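Local atomic coordinates of collagen adhesin (Enterococcus faecalis, PDB entry 2OKM), a protein that probably binds collagen at the bacterial surface, the chain here being the N2 subdomain of its collagen-binding region. Residues V20-N25 / S45-N50; E52-D57 / N86-R91. All blocks are in the same frame, centred on the assembly; numbering follows the deposited sequence.

Contact 1. Residues V20-N25 / S45-N50; sequences VRWFLN and SGQQLN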
loop_
_atom_site.group_PDB
_atom_site.type_symbol
_atom_site.label_atom_id
_atom_site.label_comp_id
_atom_site.label_asym_id
_atom_site.label_seq_id
_atom_site.Cartn_x
_atom_site.Cartn_y
_atom_site.Cartn_z
ATOM N N VAL A 20 10.081 10.322 -1.879
ATOM C CA VAL A 20 9.761 9.187 -2.727
ATOM C C VAL A 20 8.259 8.997 -2.580
ATOM O O VAL A 20 7.739 9.006 -1.462
ATOM C CB VAL A 20 10.462 7.891 -2.268
ATOM C CG1 VAL A 20 10.023 6.731 -3.149
ATOM C CG2 VAL A 20 11.973 8.057 -2.339
ATOM N N ARG A 21 7.559 8.867 -3.704
ATOM C CA ARG A 21 6.118 8.643 -3.672
ATOM C C ARG A 21 5.901 7.148 -3.856
ATOM O O ARG A 21 6.380 6.561 -4.826
ATOM C CB ARG A 21 5.408 9.399 -4.799
ATOM C CG ARG A 21 5.624 10.904 -4.811
ATOM C CD ARG A 21 4.536 11.576 -5.647
ATOM N NE ARG A 21 4.384 10.944 -6.958
ATOM C CZ ARG A 21 3.305 11.066 -7.727
ATOM N NH1 ARG A 21 2.276 11.797 -7.321
ATOM N NH2 ARG A 21 3.252 10.454 -8.904
ATOM N N TRP A 22 5.192 6.530 -2.916
ATOM C CA TRP A 22 4.929 5.098 -2.982
ATOM C C TRP A 22 3.454 4.814 -3.221
ATOM O O TRP A 22 2.588 5.622 -2.872
ATOM C CB TRP A 22 5.382 4.408 -1.686
ATOM C CG TRP A 22 6.878 4.311 -1.525
ATOM C CD1 TRP A 22 7.664 5.040 -0.674
ATOM C CD2 TRP A 22 7.765 3.442 -2.243
ATOM N NE1 TRP A 22 8.982 4.675 -0.818
ATOM C CE2 TRP A 22 9.073 3.694 -1.773
ATOM C CE3 TRP A 22 7.579 2.466 -3.235
ATOM C CZ2 TRP A 22 10.197 3.016 -2.268
ATOM C CZ3 TRP A 22 8.697 1.788 -3.729
ATOM C CH2 TRP A 22 9.989 2.066 -3.239
ATOM N N PHE A 23 3.178 3.668 -3.835
ATOM C CA PHE A 23 1.807 3.274 -4.133
ATOM C C PHE A 23 1.571 1.800 -3.833
ATOM O O PHE A 23 2.318 0.936 -4.302
ATOM C CB PHE A 23 1.488 3.500 -5.617
ATOM C CG PHE A 23 1.739 4.904 -6.103
ATOM C CD1 PHE A 23 3.030 5.350 -6.360
ATOM C CD2 PHE A 23 0.674 5.771 -6.332
ATOM C CE1 PHE A 23 3.261 6.642 -6.838
ATOM C CE2 PHE A 23 0.893 7.067 -6.812
ATOM C CZ PHE A 23 2.189 7.499 -7.066
ATOM N N LEU A 24 0.533 1.518 -3.052
ATOM C CA LEU A 24 0.157 0.144 -2.747
ATOM C C LEU A 24 -1.135 -0.043 -3.535
ATOM O O LEU A 24 -2.150 0.576 -3.230
ATOM C CB LEU A 24 -0.093 -0.033 -1.247
ATOM C CG LEU A 24 1.051 0.416 -0.332
ATOM C CD1 LEU A 24 0.650 0.145 1.105
ATOM C CD2 LEU A 24 2.347 -0.320 -0.671
ATOM N N ASN A 25 -1.083 -0.885 -4.562
ATOM C CA ASN A 25 -2.235 -1.119 -5.431
ATOM C C ASN A 25 -2.932 -2.411 -5.067
ATOM O O ASN A 25 -2.473 -3.500 -5.401
ATOM C CB ASN A 25 -1.754 -1.139 -6.872
ATOM C CG ASN A 25 -1.144 0.183 -7.280
ATOM O OD1 ASN A 25 -1.858 1.150 -7.538
ATOM N ND2 ASN A 25 0.181 0.240 -7.310
ATOM N N SER A 45 16.430 1.321 3.114
ATOM C CA SER A 45 17.276 2.393 3.628
ATOM C C SER A 45 17.182 3.704 2.854
ATOM O O SER A 45 16.611 3.764 1.760
ATOM C CB SER A 45 18.734 1.930 3.644
ATOM O OG SER A 45 19.212 1.714 2.324
ATOM N N GLY A 46 17.749 4.754 3.446
ATOM C CA GLY A 46 17.779 6.069 2.828
ATOM C C GLY A 46 16.462 6.812 2.788
ATOM O O GLY A 46 16.334 7.809 2.070
ATOM N N GLN A 47 15.496 6.348 3.577
ATOM C CA GLN A 47 14.166 6.944 3.602
ATOM C C GLN A 47 13.586 7.008 5.005
ATOM O O GLN A 47 13.893 6.175 5.857
ATOM C CB GLN A 47 13.206 6.109 2.751
ATOM C CG GLN A 47 13.687 5.795 1.349
ATOM C CD GLN A 47 12.841 4.727 0.683
ATOM O OE1 GLN A 47 11.680 4.961 0.347
ATOM N NE2 GLN A 47 13.417 3.541 0.504
ATOM N N GLN A 48 12.737 8.001 5.224
ATOM C CA GLN A 48 12.046 8.172 6.490
ATOM C C GLN A 48 10.569 8.290 6.159
ATOM O O GLN A 48 10.129 9.259 5.543
ATOM C CB GLN A 48 12.538 9.418 7.225
ATOM C CG GLN A 48 13.867 9.183 7.916
ATOM C CD GLN A 48 13.777 8.107 8.992
ATOM O OE1 GLN A 48 14.759 7.426 9.288
ATOM N NE2 GLN A 48 12.594 7.957 9.585
ATOM N N LEU A 49 9.814 7.276 6.557
ATOM C CA LEU A 49 8.384 7.229 6.297
ATOM C C LEU A 49 7.627 8.430 6.860
ATOM O O LEU A 49 7.811 8.802 8.018
ATOM C CB LEU A 49 7.809 5.942 6.886
ATOM C CG LEU A 49 6.302 5.728 6.763
ATOM C CD1 LEU A 49 5.917 5.612 5.292
ATOM C CD2 LEU A 49 5.914 4.461 7.511
ATOM N N ASN A 50 6.784 9.037 6.027
ATOM C CA ASN A 50 5.970 10.175 6.445
ATOM C C ASN A 50 4.644 9.565 6.911
ATOM O O ASN A 50 3.719 9.375 6.120
ATOM C CB ASN A 50 5.753 11.123 5.257
ATOM C CG ASN A 50 7.055 11.728 4.741
ATOM O OD1 ASN A 50 7.145 12.156 3.586
ATOM N ND2 ASN A 50 8.064 11.777 5.600
#
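Gln47 and Trp22 meet through one buried hydrogen bond, which illustrates how a polar side chain can be accommodated inside a beta-sandwich. From CB, Gln47 places its CG anti to its own carbonyl carbon (chi1 -51°), and the chain then runs extended to CD, the amide carbon, which lies 4.1 Å from Trp22 NE1. On the way the side chain touches Phe120 of strand 119-128, but Trp22 and Val20 are met at the amide. OE1 accepts the indole N-H in a somewhat bent bond, with Trp22 NE1 to Gln47 OE1 at 3.0 Å; the oxygen sits at the edge of the indole, only 6° out of its plane, and Trp22 NE1 lies nearly along the C=O axis of Gln47 (162° at OE1). NE2 turns back to the carbonyl of Ser45 in a weak bond and also donates to Glu121 O on strand 119-128. Val20 flanks the polar pair: its CG2 reaches 4.1 Å from Gln47 OE1, while its CG1 lies over one face of Trp22, towards the rim. Amide and indole are almost coplanar. The amide is thus oriented from both ends, its oxygen satisfying the buried indole N-H and its nitrogen tying Gln47 to the facing sheet.

Contact 2. Residues E52-D57 / N86-R91; sequences ESFTFD and NDFNLR. With SO4 (sulfate ion), chain C.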
loop_
_atom_site.group_PDB
_atom_site.type_symbol
_atom_site.label_atom_id
_atom_site.label_comp_id
_atom_site.label_asym_id
_atom_site.label_seq_id
_atom_site.Cartn_x
_atom_site.Cartn_y
_atom_site.Cartn_z
ATOM N N GLU A 52 2.104 10.648 8.366
ATOM C CA GLU A 52 0.876 11.428 8.231
ATOM C C GLU A 52 0.514 11.688 6.770
ATOM O O GLU A 52 -0.401 12.457 6.485
ATOM C CB GLU A 52 1.028 12.769 8.952
ATOM C CG GLU A 52 1.425 12.648 10.418
ATOM C CD GLU A 52 1.620 13.998 11.083
ATOM O OE1 GLU A 52 2.469 14.782 10.610
ATOM O OE2 GLU A 52 0.926 14.273 12.083
ATOM N N SER A 53 1.218 11.035 5.850
ATOM C CA SER A 53 0.989 11.250 4.419
ATOM C C SER A 53 0.003 10.318 3.720
ATOM O O SER A 53 -0.353 10.551 2.564
ATOM C CB SER A 53 2.322 11.170 3.668
ATOM O OG SER A 53 2.815 9.839 3.642
ATOM N N PHE A 54 -0.450 9.278 4.404
ATOM C CA PHE A 54 -1.349 8.310 3.779
ATOM C C PHE A 54 -2.714 8.785 3.303
ATOM O O PHE A 54 -3.422 9.488 4.017
ATOM C CB PHE A 54 -1.581 7.122 4.717
ATOM C CG PHE A 54 -0.393 6.215 4.869
ATOM C CD1 PHE A 54 0.724 6.614 5.603
ATOM C CD2 PHE A 54 -0.395 4.953 4.286
ATOM C CE1 PHE A 54 1.819 5.764 5.750
ATOM C CE2 PHE A 54 0.695 4.097 4.428
ATOM C CZ PHE A 54 1.806 4.504 5.162
ATOM N N THR A 55 -3.075 8.394 2.083
ATOM C CA THR A 55 -4.400 8.691 1.547
ATOM C C THR A 55 -4.858 7.409 0.870
ATOM O O THR A 55 -4.038 6.623 0.377
ATOM C CB THR A 55 -4.434 9.863 0.525
ATOM O OG1 THR A 55 -3.702 9.519 -0.653
ATOM C CG2 THR A 55 -3.859 11.124 1.143
ATOM N N PHE A 56 -6.166 7.194 0.864
ATOM C CA PHE A 56 -6.736 5.991 0.278
ATOM C C PHE A 56 -7.727 6.304 -0.838
ATOM O O PHE A 56 -8.723 6.994 -0.627
ATOM C CB PHE A 56 -7.419 5.152 1.364
ATOM C CG PHE A 56 -6.483 4.658 2.430
ATOM C CD1 PHE A 56 -5.988 5.527 3.398
ATOM C CD2 PHE A 56 -6.082 3.323 2.456
ATOM C CE1 PHE A 56 -5.105 5.072 4.381
ATOM C CE2 PHE A 56 -5.201 2.858 3.434
ATOM C CZ PHE A 56 -4.712 3.736 4.397
ATOM N N ASP A 57 -7.427 5.771 -2.021
ATOM C CA ASP A 57 -8.221 5.930 -3.243
ATOM C C ASP A 57 -9.039 4.642 -3.327
ATOM O O ASP A 57 -8.540 3.617 -3.789
ATOM C CB ASP A 57 -7.241 6.044 -4.417
ATOM C CG ASP A 57 -7.919 6.224 -5.756
ATOM O OD1 ASP A 57 -9.155 6.077 -5.843
ATOM O OD2 ASP A 57 -7.185 6.508 -6.730
ATOM N N ASN A 86 9.737 3.255 10.261
ATOM C CA ASN A 86 9.687 2.999 8.824
ATOM C C ASN A 86 9.009 1.700 8.386
ATOM O O ASN A 86 8.966 1.388 7.195
ATOM C CB ASN A 86 11.109 3.052 8.262
ATOM C CG ASN A 86 11.764 4.405 8.474
ATOM O OD1 ASN A 86 12.809 4.517 9.121
ATOM N ND2 ASN A 86 11.149 5.444 7.928
ATOM N N ASP A 87 8.493 0.939 9.344
ATOM C CA ASP A 87 7.810 -0.314 9.039
ATOM C C ASP A 87 6.361 -0.196 9.498
ATOM O O ASP A 87 6.083 0.376 10.550
ATOM C CB ASP A 87 8.464 -1.486 9.777
ATOM C CG ASP A 87 9.875 -1.773 9.304
ATOM O OD1 ASP A 87 10.552 -2.592 9.960
ATOM O OD2 ASP A 87 10.306 -1.198 8.286
ATOM N N PHE A 88 5.437 -0.737 8.716
ATOM C CA PHE A 88 4.034 -0.674 9.095
ATOM C C PHE A 88 3.278 -1.893 8.613
ATOM O O PHE A 88 3.663 -2.530 7.635
ATOM C CB PHE A 88 3.376 0.602 8.540
ATOM C CG PHE A 88 3.311 0.662 7.033
ATOM C CD1 PHE A 88 2.235 0.108 6.342
ATOM C CD2 PHE A 88 4.321 1.288 6.305
ATOM C CE1 PHE A 88 2.168 0.172 4.948
ATOM C CE2 PHE A 88 4.265 1.357 4.909
ATOM C CZ PHE A 88 3.184 0.800 4.231
ATOM N N ASN A 89 2.221 -2.241 9.335
ATOM C CA ASN A 89 1.374 -3.353 8.943
ATOM C C ASN A 89 0.037 -2.708 8.614
ATOM O O ASN A 89 -0.495 -1.928 9.406
ATOM C CB ASN A 89 1.207 -4.364 10.080
ATOM C CG ASN A 89 2.506 -5.051 10.443
ATOM O OD1 ASN A 89 3.353 -5.293 9.584
ATOM N ND2 ASN A 89 2.662 -5.389 11.719
ATOM N N LEU A 90 -0.495 -3.016 7.440
ATOM C CA LEU A 90 -1.765 -2.448 7.018
ATOM C C LEU A 90 -2.756 -3.555 6.690
ATOM O O LEU A 90 -2.467 -4.444 5.888
ATOM C CB LEU A 90 -1.548 -1.550 5.795
ATOM C CG LEU A 90 -2.773 -0.887 5.154
ATOM C CD1 LEU A 90 -3.507 -0.034 6.173
ATOM C CD2 LEU A 90 -2.315 -0.036 3.974
ATOM N N ARG A 91 -3.924 -3.498 7.321
ATOM C CA ARG A 91 -4.963 -4.494 7.104
ATOM C C ARG A 91 -6.236 -3.872 6.544
ATOM O O ARG A 91 -6.633 -2.782 6.952
ATOM C CB ARG A 91 -5.281 -5.191 8.425
ATOM C CG ARG A 91 -6.476 -6.112 8.371
ATOM C CD ARG A 91 -6.661 -6.804 9.711
ATOM N NE ARG A 91 -5.480 -7.544 10.161
ATOM C CZ ARG A 91 -5.363 -8.867 10.113
ATOM N NH1 ARG A 91 -6.355 -9.589 9.627
ATOM N NH2 ARG A 91 -4.276 -9.475 10.584
HETATM S S SO4 C . 13.298 1.503 11.333
HETATM O O1 SO4 C . 13.970 1.986 10.108
HETATM O O2 SO4 C . 12.663 0.198 11.067
HETATM O O3 SO4 C . 14.308 1.337 12.399
HETATM O O4 SO4 C . 12.280 2.488 11.756
#
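The ring of Phe88 carries Phe54 over one face, where Phe54 CZ stands 4.0 Å above the Phe88 plane and towards the rim; Phe54 in turn offers its edge, so the pair is T-shaped. Ring centroids are 5.3 Å apart and the planes stand at 85°, with Phe54 CZ and CE2 supplying the rim that touches Phe88 CE2 and CZ. The chi1 of Phe88 (65°), with CG between the backbone N and the carbonyl carbon, helps present that face to the edge of Phe54. At the edge of the Phe56 ring, near its plane, lies a methyl group of Leu90, with Phe56 CE2 to Leu90 CD2 at 4.1 Å. These are the facing layers of a beta-sandwich: Phe56 lies on strand 55-59, which pairs with 101-110, and Phe54 comes from the segment leading into it, whereas Phe88 and Leu90 belong to the sheet holding strands 78-82 and 87-92. The aromatic cluster extends further, since Tyr106 stacks on Phe54 and meets Phe88 edge-to-face, while Phe72 stacks on Phe56. Just before strand 87-92, a sulfate ion, probably from the crystallisation liquor, takes a weak hydrogen bond from Asn86 N to its O4 (3.0 Å) and is also hydrogen-bonded to Thr84 OG1.

In the fold
Both segments of contact 1 precede those of contact 2 along the chain, and the two centres are about 10 Å apart. Strand 101-110 brings them together: strands 19-26, 47-49 and 55-59 all pair with it in the same antiparallel sheet, whereas strand 87-92 of contact 2 belongs to the opposing five-stranded sheet. Contact 1 is therefore a side-chain hydrogen bond between two strands that share 101-110 as a neighbour, while contact 2 joins one sheet to the other. Leu49 of segment 45-50 links the two sites, its CD2 lying 3.7 Å from Phe88 CD2, so that they adjoin in the sandwich interior of the collagen binding domain.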